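Local coordinates for protein triacylglycerol lipase (Yarrowia lipolytica, PDB 3O0D) that probably hydrolyses triacylglycerols as a secreted, glycosylated lipase of the alpha/beta-hydrolase fold, at residues A25-C30 / L45-F50; D109-I114 / S132-Y137. One frame throughout, in Å; residues are numbered along the deposited sequence. Where two conformers were deposited one is given.

Contact 1 (A25-C30 / L45-F50); sequences ANIGYC and LQCAHF
In this alpha/beta-hydrolase, the C-terminal part of helix 12-27 packs against the loop leading to strand 53-60, where Leu45-Ala48 have helical backbone angles without regular bonding. The tight part is centred on Ile27, which loses more surface here than any other residue of the two segments. Its CG2 lies 3.6 Å from Cys47 SG, a sulfur already fixed by the disulfide to Cys43. CG1 of Ile27 meets Gln46 CB at 3.7 Å. Because CG1 is anti to the carbonyl carbon (chi1 -68°) and the chain runs on extended (chi2 162°), the CD1 methyl reaches the backbone of the turn, 3.7 Å from Cys47 N. Packing loosens toward Phe50, whose CE2 stays 4.1 Å from Ile27 CD1, and ends at the exposed side of the turn, where His49 ND1 instead bonds back to Leu45 O at 3.1 Å. Beside the apolar patch, the amide planes of Asn26 and Gln46 stand 51° apart without bonding each other. Both amides serve the C-terminus: Asn26 ND2 donates to Ile301 O and Gln46 NE2 to Ile301 OXT, while Gln46 OE1 takes Arg23. The bend at chi2 turns the Gln46 amide, while Gln46 CG, anti to the carbonyl carbon, lies 3.5 Å from Asn26 OD1.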
ATOM      1  N   ALA A  25       5.651   4.440   5.759  1.00  9.20           N
ATOM      2  CA  ALA A  25       4.789   3.267   6.215  1.00  9.02           C
ATOM      3  C   ALA A  25       5.215   2.746   7.526  1.00 10.71           C
ATOM      4  O   ALA A  25       4.339   2.390   8.374  1.00 10.37           O
ATOM      5  CB  ALA A  25       4.879   2.173   5.192  1.00  9.46           C
ATOM      6  N   ASN A  26       6.516   2.633   7.773  1.00  8.23           N
ATOM      7  CA  ASN A  26       7.062   2.162   9.097  1.00 10.31           C
ATOM      8  C   ASN A  26       6.625   3.012  10.212  1.00 12.02           C
ATOM      9  O   ASN A  26       6.212   2.501  11.263  1.00 12.59           O
ATOM     10  CB  ASN A  26       8.611   2.023   8.929  1.00  9.55           C
ATOM     11  CG  ASN A  26       9.370   2.040  10.216  1.00 18.14           C
ATOM     12  OD1 ASN A  26       9.124   2.844  11.102  1.00 18.06           O
ATOM     13  ND2 ASN A  26      10.414   1.197  10.275  1.00 23.01           N
ATOM     14  N   ILE A  27       6.559   4.350   9.978  1.00  8.99           N
ATOM     15  CA  ILE A  27       6.125   5.269  11.011  1.00  8.59           C
ATOM     16  C   ILE A  27       4.625   5.013  11.434  1.00  8.45           C
ATOM     17  O   ILE A  27       4.221   5.399  12.563  1.00 11.43           O
ATOM     18  CB  ILE A  27       6.443   6.745  10.538  1.00  9.00           C
ATOM     19  CG1 ILE A  27       7.973   6.846  10.536  1.00  8.46           C
ATOM     20  CG2 ILE A  27       5.863   7.830  11.568  1.00  9.66           C
ATOM     21  CD1 ILE A  27       8.402   8.098   9.640  1.00 10.87           C
ATOM     22  N   GLY A  28       3.884   4.353  10.607  1.00 10.87           N
ATOM     23  CA  GLY A  28       2.466   4.046  10.893  1.00 13.43           C
ATOM     24  C   GLY A  28       2.438   3.117  12.099  1.00 11.73           C
ATOM     25  O   GLY A  28       1.435   3.148  12.846  1.00 10.95           O
ATOM     26  N   TYR A  29       3.510   2.376  12.359  1.00 10.60           N
ATOM     27  CA  TYR A  29       3.557   1.507  13.526  1.00 11.20           C
ATOM     28  C   TYR A  29       3.910   2.245  14.825  1.00 11.80           C
ATOM     29  O   TYR A  29       3.894   1.674  15.856  1.00 15.66           O
ATOM     30  CB  TYR A  29       4.454   0.280  13.264  1.00  9.01           C
ATOM     31  CG  TYR A  29       3.923  -0.611  12.171  1.00 10.81           C
ATOM     32  CD1 TYR A  29       3.051  -1.601  12.464  1.00 10.45           C
ATOM     33  CD2 TYR A  29       4.293  -0.477  10.867  1.00 10.16           C
ATOM     34  CE1 TYR A  29       2.550  -2.405  11.527  1.00 12.42           C
ATOM     35  CE2 TYR A  29       3.811  -1.283   9.921  1.00  8.80           C
ATOM     36  CZ  TYR A  29       2.887  -2.277  10.249  1.00 11.28           C
ATOM     37  OH  TYR A  29       2.350  -3.137   9.334  1.00 11.89           O
ATOM     38  N   CYS A  30       4.193   3.541  14.726  1.00 11.80           N
ATOM     39  CA  CYS A  30       4.355   4.428  15.883  1.00 11.89           C
ATOM     40  C   CYS A  30       2.989   4.980  16.399  1.00 12.45           C
ATOM     41  O   CYS A  30       3.032   5.816  17.331  1.00 15.61           O
ATOM     42  CB  CYS A  30       5.359   5.606  15.628  1.00 12.27           C
ATOM     43  SG  CYS A  30       7.034   4.906  15.259  1.00 18.76           S
ATOM     44  N   LEU A  45      14.359   7.246  14.804  1.00 18.09           N
ATOM     45  CA  LEU A  45      15.200   7.272  13.617  1.00 19.93           C
ATOM     46  C   LEU A  45      14.434   7.562  12.349  1.00 18.72           C
ATOM     47  O   LEU A  45      14.899   8.351  11.488  1.00 18.56           O
ATOM     48  CB  LEU A  45      15.869   5.925  13.427  1.00 22.21           C
ATOM     49  CG  LEU A  45      16.947   5.906  12.382  1.00 28.52           C
ATOM     50  CD1 LEU A  45      17.782   7.224  12.420  1.00 35.31           C
ATOM     51  CD2 LEU A  45      17.803   4.616  12.743  1.00 33.63           C
ATOM     52  N   GLN A  46      13.279   6.921  12.178  1.00 15.52           N
ATOM     53  CA  GLN A  46      12.632   7.064  10.886  1.00 13.73           C
ATOM     54  C   GLN A  46      11.993   8.441  10.683  1.00 13.40           C
ATOM     55  O   GLN A  46      12.190   9.000   9.649  1.00 11.30           O
ATOM     56  CB  GLN A  46      11.594   5.993  10.665  1.00 13.49           C
ATOM     57  CG  GLN A  46      12.114   4.510  10.645  1.00 13.43           C
ATOM     58  CD  GLN A  46      13.181   4.219   9.616  1.00 19.83           C
ATOM     59  OE1 GLN A  46      13.244   4.871   8.599  1.00 15.95           O
ATOM     60  NE2 GLN A  46      14.034   3.204   9.876  1.00 20.92           N
ATOM     61  N   CYS A  47      11.326   9.015  11.677  1.00 12.75           N
ATOM     62  CA  CYS A  47      10.749  10.354  11.551  1.00  9.95           C
ATOM     63  C   CYS A  47      11.888  11.365  11.337  1.00  9.96           C
ATOM     64  O   CYS A  47      11.614  12.443  10.733  1.00 10.57           O
ATOM     65  CB  CYS A  47      10.086  10.771  12.805  1.00 11.48           C
ATOM     66  SG  CYS A  47       8.430   9.956  12.951  1.00 15.38           S
ATOM     67  N   ALA A  48      13.105  11.063  11.872  1.00  9.90           N
ATOM     68  CA  ALA A  48      14.232  12.018  11.740  1.00 10.82           C
ATOM     69  C   ALA A  48      14.641  12.266  10.289  1.00 11.50           C
ATOM     70  O   ALA A  48      15.279  13.319  10.047  1.00 13.73           O
ATOM     71  CB  ALA A  48      15.483  11.578  12.519  1.00 11.50           C
ATOM     72  N   HIS A  49      14.245  11.430   9.381  1.00 11.13           N
ATOM     73  CA  HIS A  49      14.526  11.661   7.928  1.00 11.22           C
ATOM     74  C   HIS A  49      13.549  12.580   7.242  1.00 10.10           C
ATOM     75  O   HIS A  49      13.637  12.750   5.990  1.00 10.64           O
ATOM     76  CB  HIS A  49      14.472  10.305   7.159  1.00 12.63           C
ATOM     77  CG  HIS A  49      15.654   9.445   7.403  1.00 14.51           C
ATOM     78  ND1 HIS A  49      15.800   8.624   8.501  1.00 17.07           N
ATOM     79  CD2 HIS A  49      16.766   9.272   6.641  1.00 15.73           C
ATOM     80  CE1 HIS A  49      16.976   8.018   8.443  1.00 18.37           C
ATOM     81  NE2 HIS A  49      17.556   8.360   7.306  1.00 17.23           N
ATOM     82  N   PHE A  50      12.642  13.253   8.033  1.00  9.15           N
ATOM     83  CA  PHE A  50      11.589  14.048   7.414  1.00  9.90           C
ATOM     84  C   PHE A  50      11.509  15.489   7.944  1.00 10.19           C
ATOM     85  O   PHE A  50      10.542  15.884   8.683  1.00 11.29           O
ATOM     86  CB  PHE A  50      10.252  13.342   7.680  1.00  8.47           C
ATOM     87  CG  PHE A  50      10.122  12.143   6.830  1.00  9.43           C
ATOM     88  CD1 PHE A  50       9.871  12.253   5.496  1.00  9.98           C
ATOM     89  CD2 PHE A  50      10.521  10.894   7.381  1.00 11.94           C
ATOM     90  CE1 PHE A  50       9.802  11.115   4.641  1.00 11.65           C
ATOM     91  CE2 PHE A  50      10.570   9.737   6.567  1.00  8.67           C
ATOM     92  CZ  PHE A  50      10.206   9.828   5.209  1.00  8.86           C
TER

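Contact 2 (D109-I114 / S132-Y137); sequences DLAANI and SYNNTY. With NAG (2-acetamido-2-deoxy-beta-D-glucopyranose), chain I; NAG (2-acetamido-2-deoxy-beta-D-glucopyranose), chain H.
Two hydrogen bonds hold Ala112 of the loop 109-114 to helix 127-150. Its N-H points almost straight (173°) at Asn134 OD1, 2.8 Å away, and uses an in-plane lone pair of that amide. Its carbonyl accepts from Tyr133 OH: O lies 2.6 Å from OH, near the plane of the ring at its edge, while the hydroxyl sits 36° out of the carbonyl plane. Around these bonds, Ala111 CB rests 3.6 Å from Tyr133 CE2, and Ala112 CB lies 3.6 Å from Tyr137 CD2. Tyr133 and Tyr137, one helical turn apart, both carry CG anti to the backbone N, which sends their rings toward the loop. An alanine at Tyr137 would probably leave the Ala112 methyl and the CB of Asn113 less well packed and deprive one glycan of its aromatic neighbour. Farther out, the type II turn Ala111-Ile114 presents Asn113 with positive phi (67°), and the ring of Tyr133 meets Phe108 edge-to-face. Asn113 and Asn134 each carry an N-linked NAG. The sugar on Asn134 returns to the loop, its N2 donating to Leu110 O at 3.1 Å; the sugar on Asn113 brings its acetyl C8 to 3.5 Å from Tyr137 CE1. ND2 of Asn134 is bonded to the sugar C1 while OD1 remains an acceptor, so one amide both carries the glycan and ties the loop to the helix.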
ATOM      1  N   ASP A 109     -18.460  -0.248  -5.086  1.00 30.13           N
ATOM      2  CA  ASP A 109     -19.361   0.894  -4.974  1.00 30.87           C
ATOM      3  C   ASP A 109     -20.195   0.903  -3.673  1.00 30.49           C
ATOM      4  O   ASP A 109     -20.834   1.910  -3.326  1.00 30.95           O
ATOM      5  CB  ASP A 109     -20.215   1.115  -6.256  1.00 32.62           C
ATOM      6  CG  ASP A 109     -21.202  -0.018  -6.518  1.00 36.41           C
ATOM      7  OD1 ASP A 109     -21.627  -0.669  -5.537  1.00 34.55           O
ATOM      8  OD2 ASP A 109     -21.559  -0.252  -7.723  1.00 42.34           O
ATOM      9  N   LEU A 110     -20.140  -0.164  -2.900  1.00 28.23           N
ATOM     10  CA  LEU A 110     -20.730  -0.122  -1.573  1.00 28.34           C
ATOM     11  C   LEU A 110     -19.881   0.616  -0.561  1.00 27.71           C
ATOM     12  O   LEU A 110     -20.348   0.915   0.526  1.00 27.69           O
ATOM     13  CB  LEU A 110     -21.111  -1.542  -1.104  1.00 28.09           C
ATOM     14  CG  LEU A 110     -22.168  -2.199  -2.035  1.00 31.93           C
ATOM     15  CD1 LEU A 110     -22.275  -3.690  -1.710  1.00 33.67           C
ATOM     16  CD2 LEU A 110     -23.562  -1.507  -1.976  1.00 36.30           C
ATOM     17  N   ALA A 111     -18.621   0.942  -0.920  1.00 26.10           N
ATOM     18  CA  ALA A 111     -17.695   1.564   0.048  1.00 24.43           C
ATOM     19  C   ALA A 111     -17.943   3.061   0.154  1.00 24.51           C
ATOM     20  O   ALA A 111     -18.498   3.668  -0.783  1.00 24.89           O
ATOM     21  CB  ALA A 111     -16.274   1.330  -0.419  1.00 23.94           C
ATOM     22  N   ALA A 112     -17.508   3.663   1.252  1.00 22.77           N
ATOM     23  CA  ALA A 112     -17.725   5.099   1.504  1.00 23.46           C
ATOM     24  C   ALA A 112     -17.167   5.974   0.351  1.00 25.82           C
ATOM     25  O   ALA A 112     -16.053   5.727  -0.186  1.00 23.49           O
ATOM     26  CB  ALA A 112     -17.089   5.532   2.792  1.00 23.95           C
ATOM     27  N   ASN A 113     -17.951   7.016  -0.001  1.00 25.68           N
ATOM     28  CA  ASN A 113     -17.526   7.969  -1.038  1.00 25.96           C
ATOM     29  C   ASN A 113     -17.419   7.464  -2.458  1.00 26.13           C
ATOM     30  O   ASN A 113     -17.003   8.215  -3.363  1.00 25.52           O
ATOM     31  CB  ASN A 113     -16.185   8.690  -0.617  1.00 24.68           C
ATOM     32  CG  ASN A 113     -16.267  10.177  -0.825  1.00 27.92           C
ATOM     33  OD1 ASN A 113     -17.382  10.749  -0.759  1.00 25.28           O
ATOM     34  ND2 ASN A 113     -15.108  10.837  -1.106  1.00 23.23           N
ATOM     35  N   ILE A 114     -17.767   6.208  -2.702  1.00 25.75           N
ATOM     36  CA  ILE A 114     -17.784   5.695  -4.038  1.00 25.82           C
ATOM     37  C   ILE A 114     -19.197   5.703  -4.621  1.00 30.72           C
ATOM     38  O   ILE A 114     -20.047   4.939  -4.189  1.00 30.50           O
ATOM     39  CB  ILE A 114     -17.254   4.274  -4.108  1.00 27.27           C
ATOM     40  CG1 ILE A 114     -15.928   4.154  -3.333  1.00 23.56           C
ATOM     41  CG2 ILE A 114     -17.149   3.819  -5.511  1.00 24.56           C
ATOM     42  CD1 ILE A 114     -14.766   5.070  -3.834  1.00 29.44           C
ATOM     43  N   SER A 132     -11.419  -2.266   5.790  1.00 17.37           N
ATOM     44  CA  SER A 132     -10.203  -1.537   6.129  0.50 16.13           C
ATOM     45  C   SER A 132     -10.238  -0.127   5.486  1.00 16.24           C
ATOM     46  O   SER A 132      -9.890   0.851   6.130  1.00 16.26           O
ATOM     47  CB  SER A 132      -9.004  -2.310   5.597  0.50 17.42           C
ATOM     48  OG  SER A 132      -9.094  -3.673   6.011  0.50 14.92           O
ATOM     49  N   TYR A 133     -10.665  -0.130   4.233  1.00 16.23           N
ATOM     50  CA  TYR A 133     -10.830   1.162   3.434  1.00 16.64           C
ATOM     51  C   TYR A 133     -11.910   2.000   4.158  1.00 17.76           C
ATOM     52  O   TYR A 133     -11.726   3.148   4.477  1.00 16.35           O
ATOM     53  CB  TYR A 133     -11.209   0.924   1.985  1.00 15.46           C
ATOM     54  CG  TYR A 133     -11.805   2.236   1.505  1.00 16.79           C
ATOM     55  CD1 TYR A 133     -10.985   3.294   1.215  1.00 16.72           C
ATOM     56  CD2 TYR A 133     -13.200   2.358   1.288  1.00 15.14           C
ATOM     57  CE1 TYR A 133     -11.536   4.576   0.803  1.00 16.56           C
ATOM     58  CE2 TYR A 133     -13.739   3.603   0.881  1.00 20.21           C
ATOM     59  CZ  TYR A 133     -12.922   4.672   0.634  1.00 20.20           C
ATOM     60  OH  TYR A 133     -13.469   5.881   0.210  1.00 16.90           O
ATOM     61  N   ASN A 134     -13.035   1.383   4.501  1.00 15.89           N
ATOM     62  CA  ASN A 134     -14.049   2.180   5.151  1.00 18.02           C
ATOM     63  C   ASN A 134     -13.681   2.728   6.440  1.00 16.31           C
ATOM     64  O   ASN A 134     -14.078   3.841   6.791  1.00 17.81           O
ATOM     65  CB  ASN A 134     -15.365   1.324   5.268  1.00 18.26           C
ATOM     66  CG  ASN A 134     -16.463   1.845   4.439  1.00 24.63           C
ATOM     67  OD1 ASN A 134     -16.339   2.095   3.239  1.00 23.99           O
ATOM     68  ND2 ASN A 134     -17.643   1.939   5.106  1.00 25.64           N
ATOM     69  N   ASN A 135     -12.983   1.924   7.233  1.00 16.95           N
ATOM     70  CA  ASN A 135     -12.556   2.311   8.508  1.00 16.36           C
ATOM     71  C   ASN A 135     -11.527   3.441   8.403  1.00 15.97           C
ATOM     72  O   ASN A 135     -11.432   4.281   9.263  1.00 17.29           O
ATOM     73  CB  ASN A 135     -12.014   1.076   9.321  1.00 16.23           C
ATOM     74  CG  ASN A 135     -11.834   1.371  10.727  1.00 14.41           C
ATOM     75  OD1 ASN A 135     -12.806   1.841  11.481  1.00 20.72           O
ATOM     76  ND2 ASN A 135     -10.673   1.096  11.230  1.00 12.75           N
ATOM     77  N   THR A 136     -10.752   3.435   7.353  1.00 15.12           N
ATOM     78  CA  THR A 136      -9.832   4.603   7.157  1.00 13.38           C
ATOM     79  C   THR A 136     -10.675   5.897   6.842  1.00 14.31           C
ATOM     80  O   THR A 136     -10.513   6.893   7.523  1.00 15.98           O
ATOM     81  CB  THR A 136      -8.867   4.394   5.986  1.00 14.39           C
ATOM     82  OG1 THR A 136      -8.245   3.129   6.053  1.00 14.38           O
ATOM     83  CG2 THR A 136      -7.720   5.511   6.022  1.00 15.48           C
ATOM     84  N   TYR A 137     -11.601   5.773   5.922  1.00 15.99           N
ATOM     85  CA  TYR A 137     -12.437   6.914   5.493  1.00 17.67           C
ATOM     86  C   TYR A 137     -13.199   7.505   6.705  1.00 17.87           C
ATOM     87  O   TYR A 137     -13.191   8.731   7.000  1.00 17.51           O
ATOM     88  CB  TYR A 137     -13.344   6.487   4.365  1.00 18.02           C
ATOM     89  CG  TYR A 137     -14.104   7.673   3.803  1.00 21.24           C
ATOM     90  CD1 TYR A 137     -13.618   8.393   2.712  1.00 23.73           C
ATOM     91  CD2 TYR A 137     -15.243   8.106   4.432  1.00 26.02           C
ATOM     92  CE1 TYR A 137     -14.294   9.527   2.243  1.00 29.58           C
ATOM     93  CE2 TYR A 137     -15.919   9.239   3.991  1.00 30.25           C
ATOM     94  CZ  TYR A 137     -15.437   9.934   2.891  1.00 33.14           C
ATOM     95  OH  TYR A 137     -16.158  11.038   2.456  1.00 33.82           O
TER
HETATM   96  C1  NAG I 303     -18.839   2.469   4.477  1.00 26.31           C
HETATM   97  C2  NAG I 303     -19.999   1.480   4.462  1.00 29.33           C
HETATM   98  C3  NAG I 303     -21.260   2.264   4.110  1.00 32.08           C
HETATM   99  C4  NAG I 303     -21.478   3.526   4.944  1.00 31.92           C
HETATM  100  C5  NAG I 303     -20.219   4.391   4.947  1.00 34.54           C
HETATM  101  C6  NAG I 303     -20.178   5.508   5.981  1.00 36.19           C
HETATM  102  C7  NAG I 303     -19.452  -0.813   3.887  1.00 29.86           C
HETATM  103  C8  NAG I 303     -19.306  -1.877   2.871  1.00 32.81           C
HETATM  104  N2  NAG I 303     -19.822   0.424   3.497  1.00 32.51           N
HETATM  105  O3  NAG I 303     -22.418   1.413   4.167  1.00 33.41           O
HETATM  106  O4  NAG I 303     -22.522   4.227   4.280  1.00 36.39           O
HETATM  107  O5  NAG I 303     -19.090   3.587   5.293  1.00 31.15           O
HETATM  108  O6  NAG I 303     -19.266   6.463   5.484  1.00 34.41           O
HETATM  109  O7  NAG I 303     -19.236  -1.075   5.056  1.00 34.10           O
HETATM  110  C1  NAG H 302     -15.206  12.276  -1.276  1.00 21.83           C
HETATM  111  C2  NAG H 302     -13.781  12.866  -1.183  1.00 21.69           C
HETATM  112  C3  NAG H 302     -13.854  14.343  -1.549  1.00 21.35           C
HETATM  113  C4  NAG H 302     -14.511  14.536  -2.919  1.00 24.28           C
HETATM  114  C5  NAG H 302     -15.889  13.929  -2.817  1.00 26.07           C
HETATM  115  C6  NAG H 302     -16.839  14.150  -4.010  1.00 25.71           C
HETATM  116  C7  NAG H 302     -12.297  11.850   0.495  1.00 26.30           C
HETATM  117  C8  NAG H 302     -11.758  11.894   1.895  1.00 22.95           C
HETATM  118  N2  NAG H 302     -13.203  12.776   0.161  1.00 24.59           N
HETATM  119  O3  NAG H 302     -12.514  14.871  -1.533  1.00 25.53           O
HETATM  120  O4  NAG H 302     -14.686  15.937  -3.155  1.00 25.60           O
HETATM  121  O5  NAG H 302     -15.706  12.520  -2.560  1.00 24.70           O
HETATM  122  O6  NAG H 302     -16.123  13.902  -5.166  1.00 29.51           O
HETATM  123  O7  NAG H 302     -11.948  10.989  -0.292  1.00 24.29           O

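The contacts occupy separate parts of one chain, each about 16 Å from its centre; their own centres are 26 Å apart and their nearest atoms about 11 Å, so they do not touch. Along the sequence contact 1 is complete before contact 2 begins and falls in the N-terminal lipase family region, whereas contact 2 lies in the class 3 lipase region. Both join a helix to a loop, but contact 1 has no hydrogen bond between its segments, its amides bonding instead to Ile301 and Arg23, while contact 2 is hydrogen-bonded and flanked by sugars. The probable Ser162-His289-Asp230 triad includes no residue of either; helix 163-177, following Ser162, touches contact 2 through Leu170 and Asn174.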